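Local coordinates for glycerol Dehydrogenase (Unidentified, PDB 5XN8), which catalyses the NAD-dependent oxidation of glycerol to dihydroxyacetone at a metal-containing active site, at residues A[117-122]-A[162-167]; A[179-184]-A[337-342]; A[306-311]-A[354-359]. All blocks are in the same frame, centred on the assembly; numbering follows the deposited sequence.

Interaction 1: A[117-122]-A[162-167]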
ATOM      1  N   ILE A 117     -20.602 -24.012  30.194  1.00 28.36           N
ATOM      2  CA  ILE A 117     -19.293 -24.126  29.539  1.00 29.12           C
ATOM      3  C   ILE A 117     -19.445 -23.703  28.077  1.00 28.73           C
ATOM      4  O   ILE A 117     -20.501 -23.915  27.491  1.00 32.07           O
ATOM      5  CB  ILE A 117     -18.771 -25.584  29.654  1.00 30.36           C
ATOM      6  CG1 ILE A 117     -18.398 -25.916  31.109  1.00 31.18           C
ATOM      7  CG2 ILE A 117     -17.568 -25.806  28.762  1.00 30.76           C
ATOM      8  CD1 ILE A 117     -18.272 -27.398  31.416  1.00 32.43           C
ATOM      9  N   ALA A 118     -18.399 -23.111  27.493  1.00 28.00           N
ATOM     10  CA  ALA A 118     -18.430 -22.607  26.099  1.00 26.35           C
ATOM     11  C   ALA A 118     -17.536 -23.444  25.188  1.00 25.22           C
ATOM     12  O   ALA A 118     -16.582 -22.936  24.593  1.00 22.45           O
ATOM     13  CB  ALA A 118     -18.000 -21.145  26.059  1.00 26.41           C
ATOM     14  N   SER A 119     -17.854 -24.730  25.087  1.00 26.12           N
ATOM     15  CA  SER A 119     -16.971 -25.723  24.446  1.00 27.50           C
ATOM     16  C   SER A 119     -17.452 -26.281  23.104  1.00 27.69           C
ATOM     17  O   SER A 119     -16.706 -27.000  22.440  1.00 29.15           O
ATOM     18  CB  SER A 119     -16.736 -26.881  25.413  1.00 27.49           C
ATOM     19  OG  SER A 119     -17.965 -27.492  25.766  1.00 27.90           O
ATOM     20  N   THR A 120     -18.693 -25.970  22.725  1.00 28.57           N
ATOM     21  CA  THR A 120     -19.274 -26.373  21.449  1.00 28.21           C
ATOM     22  C   THR A 120     -20.189 -25.265  20.944  1.00 28.18           C
ATOM     23  O   THR A 120     -20.497 -24.322  21.682  1.00 28.61           O
ATOM     24  CB  THR A 120     -20.082 -27.690  21.557  1.00 29.04           C
ATOM     25  OG1 THR A 120     -20.585 -28.041  20.266  1.00 29.23           O
ATOM     26  CG2 THR A 120     -21.221 -27.595  22.602  1.00 29.91           C
ATOM     27  N   ASP A 121     -20.610 -25.389  19.684  1.00 27.98           N
ATOM     28  CA  ASP A 121     -21.568 -24.466  19.060  1.00 28.37           C
ATOM     29  C   ASP A 121     -22.967 -25.093  18.921  1.00 27.30           C
ATOM     30  O   ASP A 121     -23.836 -24.550  18.228  1.00 25.12           O
ATOM     31  CB  ASP A 121     -21.025 -23.945  17.715  1.00 29.30           C
ATOM     32  CG  ASP A 121     -20.740 -25.051  16.700  1.00 30.77           C
ATOM     33  OD1 ASP A 121     -20.919 -26.248  17.023  1.00 31.14           O
ATOM     34  OD2 ASP A 121     -20.322 -24.693  15.563  1.00 31.99           O
ATOM     35  N   ALA A 122     -23.176 -26.215  19.622  1.00 25.77           N
ATOM     36  CA  ALA A 122     -24.458 -26.894  19.684  1.00 24.96           C
ATOM     37  C   ALA A 122     -25.600 -26.087  20.325  1.00 24.43           C
ATOM     38  O   ALA A 122     -26.721 -26.181  19.839  1.00 24.58           O
ATOM     39  CB  ALA A 122     -24.309 -28.233  20.406  1.00 25.74           C
ATOM     40  N   VAL A 162     -10.006 -24.301  31.604  1.00 31.07           N
ATOM     41  CA  VAL A 162      -9.578 -23.565  30.404  1.00 29.48           C
ATOM     42  C   VAL A 162      -9.638 -24.420  29.144  1.00 29.24           C
ATOM     43  O   VAL A 162      -9.990 -23.919  28.077  1.00 31.10           O
ATOM     44  CB  VAL A 162      -8.167 -22.939  30.562  1.00 29.24           C
ATOM     45  CG1 VAL A 162      -7.041 -23.970  30.672  1.00 28.81           C
ATOM     46  CG2 VAL A 162      -7.884 -21.925  29.446  1.00 29.54           C
ATOM     47  N   ARG A 163      -9.294 -25.696  29.287  1.00 27.75           N
ATOM     48  CA  ARG A 163      -9.320 -26.676  28.189  1.00 27.64           C
ATOM     49  C   ARG A 163     -10.650 -26.725  27.428  1.00 28.67           C
ATOM     50  O   ARG A 163     -10.668 -26.920  26.205  1.00 29.50           O
ATOM     51  CB  ARG A 163      -8.979 -28.080  28.717  1.00 27.77           C
ATOM     52  CG  ARG A 163      -8.657 -29.101  27.632  1.00 27.56           C
ATOM     53  CD  ARG A 163      -8.595 -30.528  28.170  1.00 27.37           C
ATOM     54  NE  ARG A 163      -8.758 -31.484  27.076  1.00 27.24           N
ATOM     55  CZ  ARG A 163      -8.823 -32.808  27.196  1.00 27.18           C
ATOM     56  NH1 ARG A 163      -8.729 -33.395  28.393  1.00 27.54           N
ATOM     57  NH2 ARG A 163      -8.982 -33.552  26.101  1.00 27.12           N
ATOM     58  N   LEU A 164     -11.756 -26.567  28.147  1.00 28.95           N
ATOM     59  CA  LEU A 164     -13.083 -26.574  27.531  1.00 28.85           C
ATOM     60  C   LEU A 164     -13.317 -25.359  26.622  1.00 28.03           C
ATOM     61  O   LEU A 164     -13.842 -25.502  25.523  1.00 27.63           O
ATOM     62  CB  LEU A 164     -14.170 -26.685  28.600  1.00 28.92           C
ATOM     63  CG  LEU A 164     -14.191 -28.046  29.310  1.00 29.56           C
ATOM     64  CD1 LEU A 164     -14.782 -27.931  30.712  1.00 29.95           C
ATOM     65  CD2 LEU A 164     -14.944 -29.082  28.481  1.00 28.85           C
ATOM     66  N   LEU A 165     -12.911 -24.179  27.074  1.00 28.07           N
ATOM     67  CA  LEU A 165     -12.988 -22.965  26.245  1.00 26.99           C
ATOM     68  C   LEU A 165     -12.105 -23.058  24.993  1.00 25.62           C
ATOM     69  O   LEU A 165     -12.491 -22.575  23.922  1.00 24.16           O
ATOM     70  CB  LEU A 165     -12.580 -21.736  27.057  1.00 27.44           C
ATOM     71  CG  LEU A 165     -12.708 -20.395  26.326  1.00 28.40           C
ATOM     72  CD1 LEU A 165     -14.168 -19.979  26.190  1.00 29.75           C
ATOM     73  CD2 LEU A 165     -11.904 -19.325  27.032  1.00 28.83           C
ATOM     74  N   VAL A 166     -10.926 -23.662  25.140  1.00 24.37           N
ATOM     75  CA  VAL A 166     -10.010 -23.906  24.016  1.00 23.96           C
ATOM     76  C   VAL A 166     -10.598 -24.905  23.021  1.00 23.59           C
ATOM     77  O   VAL A 166     -10.478 -24.710  21.810  1.00 24.63           O
ATOM     78  CB  VAL A 166      -8.609 -24.373  24.498  1.00 23.97           C
ATOM     79  CG1 VAL A 166      -7.726 -24.824  23.337  1.00 23.86           C
ATOM     80  CG2 VAL A 166      -7.930 -23.259  25.271  1.00 24.78           C
ATOM     81  N   SER A 167     -11.224 -25.967  23.517  1.00 23.97           N
ATOM     82  CA  SER A 167     -11.929 -26.905  22.633  1.00 23.60           C
ATOM     83  C   SER A 167     -13.057 -26.211  21.884  1.00 24.13           C
ATOM     84  O   SER A 167     -13.308 -26.515  20.717  1.00 23.91           O
ATOM     85  CB  SER A 167     -12.469 -28.101  23.411  1.00 23.38           C
ATOM     86  OG  SER A 167     -12.899 -29.116  22.520  1.00 22.00           O
TER
HETATM   87  O   HOH W   1     -15.688 -29.444  22.366  1.00  9.69           O
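I117 lays one branch against the root of L164, with I117 CG2 3.5 Å from L164 CB. The tips also meet, I117 CD1 lying 3.6 Å from L164 CD1, and the two branched chains cross obliquely. With CG1 of I117 beside its own backbone N (chi1 -69°), CG2, anti to that N, meets the base of the leucine, while the CG1 branch carries CD1 to its tip. One residue on, A118 CB touches L165 CD1 at 4.0 Å; the L165 side chain starts away from the loop, and its end turns back to make this contact. S119 sits over the carbonyl end of L164, its CB 3.2 Å from L164 O and its CA in a bent CA-H...O contact with the same oxygen. The polar link is a water, which donates to S119 O at 2.6 Å and lies 2.8 Å from S167 OG. S167 OG also has a weak bond from E273 N, so the bridge reaches the helix 271-285.

Further out, N237 ND2 bonds A118 O, while the T120 hydroxyl forms an ST turn by accepting from A122 N (A122 N to T120 OG1, 3.2 Å). D121 N bonds D171 OD2; D171 binds the zinc ion with H254 and H271. A bound glycerol lies about 4 Å from the S119 side chain, and by analogy with a close relative S119 probably contacts NAD and D121 glycerol. The loop after strand 111-115 thus meets the N-terminal turns of helix 162-185 in the cofactor and substrate cleft between the two domains of an iron-containing alcohol dehydrogenase.

Interaction 2: A[179-184]-A[337-342]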
ATOM      1  N   ALA A 179     -18.211 -23.458   6.108  1.00 18.14           N
ATOM      2  CA  ALA A 179     -19.262 -22.580   5.584  1.00 17.88           C
ATOM      3  C   ALA A 179     -18.884 -22.159   4.175  1.00 17.80           C
ATOM      4  O   ALA A 179     -19.648 -22.387   3.236  1.00 17.97           O
ATOM      5  CB  ALA A 179     -19.439 -21.368   6.473  1.00 17.85           C
ATOM      6  N   LYS A 180     -17.681 -21.592   4.034  1.00 17.62           N
ATOM      7  CA  LYS A 180     -17.165 -21.094   2.739  1.00 18.10           C
ATOM      8  C   LYS A 180     -17.065 -22.186   1.669  1.00 18.53           C
ATOM      9  O   LYS A 180     -17.265 -21.913   0.489  1.00 18.95           O
ATOM     10  CB  LYS A 180     -15.809 -20.399   2.937  1.00 17.92           C
ATOM     11  CG  LYS A 180     -15.194 -19.743   1.710  1.00 18.09           C
ATOM     12  CD  LYS A 180     -16.146 -18.761   1.046  1.00 18.24           C
ATOM     13  CE  LYS A 180     -15.421 -17.816   0.103  1.00 18.32           C
ATOM     14  NZ  LYS A 180     -15.028 -18.472  -1.180  1.00 18.57           N
ATOM     15  N   ALA A 181     -16.771 -23.415   2.089  1.00 18.66           N
ATOM     16  CA  ALA A 181     -16.730 -24.577   1.190  1.00 18.83           C
ATOM     17  C   ALA A 181     -18.115 -25.003   0.719  1.00 20.04           C
ATOM     18  O   ALA A 181     -18.276 -25.448  -0.420  1.00 19.60           O
ATOM     19  CB  ALA A 181     -16.033 -25.742   1.866  1.00 18.88           C
ATOM     20  N   CYS A 182     -19.110 -24.902   1.603  1.00 21.41           N
ATOM     21  CA  CYS A 182     -20.514 -25.119   1.220  1.00 22.11           C
ATOM     22  C   CYS A 182     -21.039 -23.999   0.322  1.00 22.25           C
ATOM     23  O   CYS A 182     -21.801 -24.250  -0.610  1.00 22.93           O
ATOM     24  CB  CYS A 182     -21.401 -25.281   2.460  1.00 22.46           C
ATOM     25  SG  CYS A 182     -21.075 -26.815   3.366  1.00 23.92           S
ATOM     26  N   TYR A 183     -20.633 -22.767   0.603  1.00 22.69           N
ATOM     27  CA  TYR A 183     -21.014 -21.610  -0.223  1.00 22.51           C
ATOM     28  C   TYR A 183     -20.474 -21.754  -1.646  1.00 22.43           C
ATOM     29  O   TYR A 183     -21.230 -21.600  -2.614  1.00 23.57           O
ATOM     30  CB  TYR A 183     -20.504 -20.319   0.421  1.00 22.51           C
ATOM     31  CG  TYR A 183     -20.900 -19.040  -0.279  1.00 22.41           C
ATOM     32  CD1 TYR A 183     -22.214 -18.588  -0.256  1.00 23.20           C
ATOM     33  CD2 TYR A 183     -19.950 -18.265  -0.941  1.00 22.41           C
ATOM     34  CE1 TYR A 183     -22.581 -17.401  -0.892  1.00 23.43           C
ATOM     35  CE2 TYR A 183     -20.293 -17.077  -1.573  1.00 22.65           C
ATOM     36  CZ  TYR A 183     -21.604 -16.648  -1.545  1.00 23.31           C
ATOM     37  OH  TYR A 183     -21.940 -15.474  -2.179  1.00 24.10           O
ATOM     38  N   ASP A 184     -19.185 -22.072  -1.772  1.00 21.91           N
ATOM     39  CA  ASP A 184     -18.571 -22.326  -3.082  1.00 21.82           C
ATOM     40  C   ASP A 184     -19.180 -23.537  -3.787  1.00 22.36           C
ATOM     41  O   ASP A 184     -19.359 -23.524  -5.001  1.00 22.60           O
ATOM     42  CB  ASP A 184     -17.053 -22.530  -2.964  1.00 21.13           C
ATOM     43  CG  ASP A 184     -16.316 -21.283  -2.499  1.00 20.34           C
ATOM     44  OD1 ASP A 184     -16.828 -20.150  -2.699  1.00 20.00           O
ATOM     45  OD2 ASP A 184     -15.212 -21.443  -1.930  1.00 19.06           O
ATOM     46  N   HIS A 337     -18.988 -34.473   1.257  1.00 27.66           N
ATOM     47  CA  HIS A 337     -19.514 -34.344  -0.106  1.00 27.90           C
ATOM     48  C   HIS A 337     -20.086 -32.953  -0.414  1.00 26.54           C
ATOM     49  O   HIS A 337     -20.443 -32.671  -1.560  1.00 26.54           O
ATOM     50  CB  HIS A 337     -20.551 -35.436  -0.380  1.00 29.64           C
ATOM     51  CG  HIS A 337     -20.027 -36.813  -0.133  1.00 31.50           C
ATOM     52  ND1 HIS A 337     -20.565 -37.654   0.818  1.00 32.95           N
ATOM     53  CD2 HIS A 337     -18.967 -37.469  -0.664  1.00 32.49           C
ATOM     54  CE1 HIS A 337     -19.882 -38.784   0.834  1.00 33.89           C
ATOM     55  NE2 HIS A 337     -18.904 -38.695  -0.052  1.00 33.87           N
ATOM     56  N   ASN A 338     -20.160 -32.093   0.600  1.00 25.00           N
ATOM     57  CA  ASN A 338     -20.412 -30.664   0.418  1.00 24.43           C
ATOM     58  C   ASN A 338     -19.186 -29.859  -0.050  1.00 24.00           C
ATOM     59  O   ASN A 338     -19.323 -28.667  -0.287  1.00 23.29           O
ATOM     60  CB  ASN A 338     -20.952 -30.035   1.719  1.00 24.01           C
ATOM     61  CG  ASN A 338     -22.281 -30.631   2.164  1.00 24.21           C
ATOM     62  OD1 ASN A 338     -23.045 -31.163   1.359  1.00 25.07           O
ATOM     63  ND2 ASN A 338     -22.576 -30.511   3.452  1.00 23.66           N
ATOM     64  N   MET A 339     -18.010 -30.475  -0.182  1.00 23.87           N
ATOM     65  CA  MET A 339     -16.840 -29.771  -0.742  1.00 23.59           C
ATOM     66  C   MET A 339     -17.062 -29.455  -2.218  1.00 23.42           C
ATOM     67  O   MET A 339     -17.731 -30.218  -2.920  1.00 25.16           O
ATOM     68  CB  MET A 339     -15.536 -30.582  -0.585  1.00 22.69           C
ATOM     69  CG  MET A 339     -15.075 -30.814   0.839  1.00 22.25           C
ATOM     70  SD  MET A 339     -14.700 -29.364   1.838  1.00 21.56           S
ATOM     71  CE  MET A 339     -13.142 -28.803   1.139  1.00 20.81           C
ATOM     72  N   PRO A 340     -16.470 -28.350  -2.712  1.00 22.86           N
ATOM     73  CA  PRO A 340     -16.683 -27.969  -4.115  1.00 23.54           C
ATOM     74  C   PRO A 340     -15.840 -28.744  -5.139  1.00 24.16           C
ATOM     75  O   PRO A 340     -15.641 -28.262  -6.253  1.00 23.94           O
ATOM     76  CB  PRO A 340     -16.324 -26.475  -4.111  1.00 23.07           C
ATOM     77  CG  PRO A 340     -15.290 -26.347  -3.050  1.00 22.13           C
ATOM     78  CD  PRO A 340     -15.662 -27.345  -1.992  1.00 21.93           C
ATOM     79  N   PHE A 341     -15.344 -29.930  -4.775  1.00 24.78           N
ATOM     80  CA  PHE A 341     -14.595 -30.784  -5.699  1.00 25.85           C
ATOM     81  C   PHE A 341     -14.782 -32.245  -5.282  1.00 27.82           C
ATOM     82  O   PHE A 341     -15.332 -32.526  -4.210  1.00 28.58           O
ATOM     83  CB  PHE A 341     -13.110 -30.398  -5.711  1.00 24.72           C
ATOM     84  CG  PHE A 341     -12.524 -30.211  -4.338  1.00 24.02           C
ATOM     85  CD1 PHE A 341     -12.558 -28.965  -3.719  1.00 23.13           C
ATOM     86  CD2 PHE A 341     -11.957 -31.280  -3.658  1.00 23.19           C
ATOM     87  CE1 PHE A 341     -12.040 -28.794  -2.445  1.00 22.79           C
ATOM     88  CE2 PHE A 341     -11.437 -31.119  -2.393  1.00 22.82           C
ATOM     89  CZ  PHE A 341     -11.472 -29.878  -1.781  1.00 22.91           C
ATOM     90  N   ALA A 342     -14.334 -33.166  -6.133  1.00 29.31           N
ATOM     91  CA  ALA A 342     -14.458 -34.593  -5.856  1.00 30.97           C
ATOM     92  C   ALA A 342     -13.563 -35.006  -4.683  1.00 32.03           C
ATOM     93  O   ALA A 342     -12.365 -34.698  -4.679  1.00 32.10           O
ATOM     94  CB  ALA A 342     -14.101 -35.408  -7.090  1.00 32.17           C
TER
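The ring of P340 overlaps A181 at one end and D184 at the other, along the side of helix 162-185. P340 CD is 3.6 Å from A181 O, while P340 CB rests 4.2 Å from D184 CB. A181 also meets M339, whose SD comes within 3.9 Å of A181 CB. The first bond of the M339 side chain points away from the helix; bends at chi2 (-61°) and chi3 (-73°) bring the sulfur back. M339 CB meanwhile lies over one face of the F341 ring, offset toward its rim, and Q282 of helix 271-285 touches both A181 and M339.

These residues belong to the helical domain of the iron-containing alcohol dehydrogenase fold: the loop between helices 318-329 and 345-363 runs past the last turns of helix 162-185, whose earlier part supplies D171 to the zinc. The metal itself is about 13 Å from the C182 side chain, so the contact is packing beyond the first shell.

C182 turns SG beside its own backbone N (chi1 -68°), where it meets the base of N338, C182 SG to N338 CB 3.6 Å. The amide of N338 is directed past the sulfur to another partner, ND2 donating to L250 O. A181 O and N338 O approach to 3.4 Å as two acceptors and do not bond. On the helix, K180 NZ bridges to D184 OD1 at 2.9 Å through the syn lone pair of that oxygen, with a weak second bond to OD2. Next to the contact, F341 packs on R186 of a second subunit and Y183 on R232 of a third.

Interaction 3: A[306-311]-A[354-359]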
ATOM      1  N   PRO A 306      -4.589 -29.640  18.927  1.00 20.10           N
ATOM      2  CA  PRO A 306      -3.712 -30.618  18.260  1.00 20.53           C
ATOM      3  C   PRO A 306      -3.468 -30.331  16.787  1.00 20.66           C
ATOM      4  O   PRO A 306      -4.423 -30.130  16.049  1.00 22.18           O
ATOM      5  CB  PRO A 306      -4.471 -31.935  18.420  1.00 20.47           C
ATOM      6  CG  PRO A 306      -5.878 -31.537  18.548  1.00 20.40           C
ATOM      7  CD  PRO A 306      -5.870 -30.248  19.313  1.00 20.17           C
ATOM      8  N   VAL A 307      -2.205 -30.303  16.368  1.00 19.82           N
ATOM      9  CA  VAL A 307      -1.839 -30.133  14.947  1.00 19.12           C
ATOM     10  C   VAL A 307      -1.158 -31.378  14.349  1.00 19.11           C
ATOM     11  O   VAL A 307      -0.742 -31.364  13.201  1.00 18.37           O
ATOM     12  CB  VAL A 307      -0.963 -28.879  14.729  1.00 19.04           C
ATOM     13  CG1 VAL A 307      -1.735 -27.625  15.108  1.00 18.65           C
ATOM     14  CG2 VAL A 307       0.334 -28.944  15.518  1.00 19.53           C
ATOM     15  N   THR A 308      -1.069 -32.454  15.134  1.00 19.58           N
ATOM     16  CA  THR A 308      -0.424 -33.698  14.712  1.00 19.98           C
ATOM     17  C   THR A 308      -1.229 -34.877  15.214  1.00 20.30           C
ATOM     18  O   THR A 308      -1.908 -34.784  16.243  1.00 21.23           O
ATOM     19  CB  THR A 308       0.985 -33.843  15.319  1.00 19.62           C
ATOM     20  OG1 THR A 308       0.879 -33.859  16.735  1.00 19.86           O
ATOM     21  CG2 THR A 308       1.892 -32.707  14.912  1.00 19.64           C
ATOM     22  N   LEU A 309      -1.105 -35.996  14.514  1.00 20.38           N
ATOM     23  CA  LEU A 309      -1.734 -37.239  14.932  1.00 20.94           C
ATOM     24  C   LEU A 309      -1.301 -37.674  16.332  1.00 22.03           C
ATOM     25  O   LEU A 309      -2.137 -38.129  17.113  1.00 23.05           O
ATOM     26  CB  LEU A 309      -1.431 -38.343  13.926  1.00 20.91           C
ATOM     27  CG  LEU A 309      -2.097 -38.163  12.562  1.00 20.36           C
ATOM     28  CD1 LEU A 309      -1.553 -39.154  11.567  1.00 20.56           C
ATOM     29  CD2 LEU A 309      -3.610 -38.299  12.678  1.00 20.48           C
ATOM     30  N   ALA A 310      -0.018 -37.502  16.655  1.00 22.48           N
ATOM     31  CA  ALA A 310       0.513 -37.865  17.982  1.00 23.54           C
ATOM     32  C   ALA A 310      -0.159 -37.104  19.126  1.00 23.93           C
ATOM     33  O   ALA A 310      -0.459 -37.684  20.155  1.00 24.11           O
ATOM     34  CB  ALA A 310       2.028 -37.667  18.028  1.00 23.63           C
ATOM     35  N   GLN A 311      -0.421 -35.812  18.940  1.00 24.81           N
ATOM     36  CA  GLN A 311      -1.164 -35.023  19.945  1.00 24.97           C
ATOM     37  C   GLN A 311      -2.622 -35.462  20.134  1.00 26.20           C
ATOM     38  O   GLN A 311      -3.257 -35.079  21.124  1.00 25.89           O
ATOM     39  CB  GLN A 311      -1.145 -33.544  19.592  1.00 24.66           C
ATOM     40  CG  GLN A 311       0.202 -32.867  19.783  1.00 24.93           C
ATOM     41  CD  GLN A 311       0.183 -31.433  19.309  1.00 24.67           C
ATOM     42  OE1 GLN A 311      -0.393 -31.134  18.275  1.00 25.73           O
ATOM     43  NE2 GLN A 311       0.799 -30.535  20.067  1.00 25.17           N
ATOM     44  N   THR A 354      -0.437 -35.567   5.244  1.00 23.90           N
ATOM     45  CA  THR A 354       0.311 -34.359   4.918  1.00 23.19           C
ATOM     46  C   THR A 354       0.117 -33.279   5.978  1.00 22.45           C
ATOM     47  O   THR A 354       1.082 -32.613   6.372  1.00 23.35           O
ATOM     48  CB  THR A 354      -0.080 -33.817   3.537  1.00 23.15           C
ATOM     49  OG1 THR A 354       0.139 -34.826   2.549  1.00 23.04           O
ATOM     50  CG2 THR A 354       0.733 -32.560   3.188  1.00 23.02           C
ATOM     51  N   ALA A 355      -1.117 -33.127   6.448  1.00 21.88           N
ATOM     52  CA  ALA A 355      -1.422 -32.202   7.541  1.00 21.15           C
ATOM     53  C   ALA A 355      -0.601 -32.513   8.786  1.00 20.97           C
ATOM     54  O   ALA A 355      -0.039 -31.603   9.401  1.00 20.40           O
ATOM     55  CB  ALA A 355      -2.900 -32.237   7.874  1.00 21.10           C
ATOM     56  N   ASP A 356      -0.537 -33.798   9.146  1.00 20.93           N
ATOM     57  CA  ASP A 356       0.299 -34.272  10.262  1.00 20.87           C
ATOM     58  C   ASP A 356       1.752 -33.844  10.098  1.00 20.64           C
ATOM     59  O   ASP A 356       2.347 -33.286  11.019  1.00 20.24           O
ATOM     60  CB  ASP A 356       0.202 -35.802  10.368  1.00 21.66           C
ATOM     61  CG  ASP A 356       1.130 -36.388  11.408  1.00 22.30           C
ATOM     62  OD1 ASP A 356       0.958 -36.068  12.601  1.00 23.30           O
ATOM     63  OD2 ASP A 356       2.019 -37.180  11.031  1.00 23.50           O
ATOM     64  N   LEU A 357       2.318 -34.090   8.916  1.00 21.17           N
ATOM     65  CA  LEU A 357       3.687 -33.667   8.611  1.00 20.90           C
ATOM     66  C   LEU A 357       3.857 -32.150   8.621  1.00 20.80           C
ATOM     67  O   LEU A 357       4.918 -31.666   9.000  1.00 22.77           O
ATOM     68  CB  LEU A 357       4.172 -34.266   7.285  1.00 20.94           C
ATOM     69  CG  LEU A 357       4.356 -35.794   7.268  1.00 21.45           C
ATOM     70  CD1 LEU A 357       4.885 -36.258   5.928  1.00 21.75           C
ATOM     71  CD2 LEU A 357       5.293 -36.283   8.376  1.00 21.54           C
ATOM     72  N   LEU A 358       2.832 -31.395   8.227  1.00 20.54           N
ATOM     73  CA  LEU A 358       2.874 -29.921   8.360  1.00 19.63           C
ATOM     74  C   LEU A 358       2.910 -29.483   9.817  1.00 19.25           C
ATOM     75  O   LEU A 358       3.649 -28.555  10.169  1.00 19.83           O
ATOM     76  CB  LEU A 358       1.706 -29.248   7.629  1.00 19.40           C
ATOM     77  CG  LEU A 358       1.862 -29.290   6.111  1.00 19.38           C
ATOM     78  CD1 LEU A 358       0.522 -29.098   5.407  1.00 19.22           C
ATOM     79  CD2 LEU A 358       2.870 -28.259   5.609  1.00 19.31           C
ATOM     80  N   GLY A 359       2.124 -30.146  10.659  1.00 18.51           N
ATOM     81  CA  GLY A 359       2.113 -29.878  12.092  1.00 18.66           C
ATOM     82  C   GLY A 359       3.369 -30.295  12.848  1.00 19.46           C
ATOM     83  O   GLY A 359       3.754 -29.622  13.804  1.00 19.60           O
TER
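D356 reaches from helix 345-363 across to L309, the two side chains crossing at about a right angle. Its CB lies 4.0 Å from L309 CD1. CG, anti to the backbone N (chi1 175°), carries the carboxylate toward the loop and comes within 3.9 Å of the same L309 CD1. At the tip, D356 OD1 accepts from L309 N at 2.8 Å, met on its anti side and 31° out of the carboxylate plane; it also lies 3.5 Å from T308 CA. The second oxygen, OD2, takes a bond from Q360 NE2 one turn on, so each oxygen of this buried group has a donor.

Nearly a turn further along the helix, G359 has no side chain, and V307 O approaches G359 CA to 3.4 Å in a nearly straight CA-H...O contact. T308 CG2 rests 3.5 Å from G359 C, while T308 OG1 faces back into its loop and accepts from Q311 N. An ST motif leading into a 3-10 segment, with the backbone N-H of L309 held by an aspartate of helix 345-363, fastens a loop to the last helix within the all-helical domain of the iron-containing alcohol dehydrogenase fold, away from the active site.

How the interactions relate
From the N terminus, interaction 1 comes first: it closes a loop from 117-122 to 162-167, joining the nucleotide-binding part with its parallel sheet to the first long helix of the helical domain. That helix, 162-185, runs on to 179-184, where interaction 2 opens, so the two share it, their centres about 26 Å apart. Interaction 2 closes only at 337-342, over a mostly helical span. Interaction 3 opens inside that span at 306-311 and closes beyond it at 354-359, so interactions 2 and 3 cross, while interaction 1 precedes both in series. Interaction 1 thus joins the two domains at the cleft; interactions 2 and 3 fasten loops to helices 162-185 and 345-363.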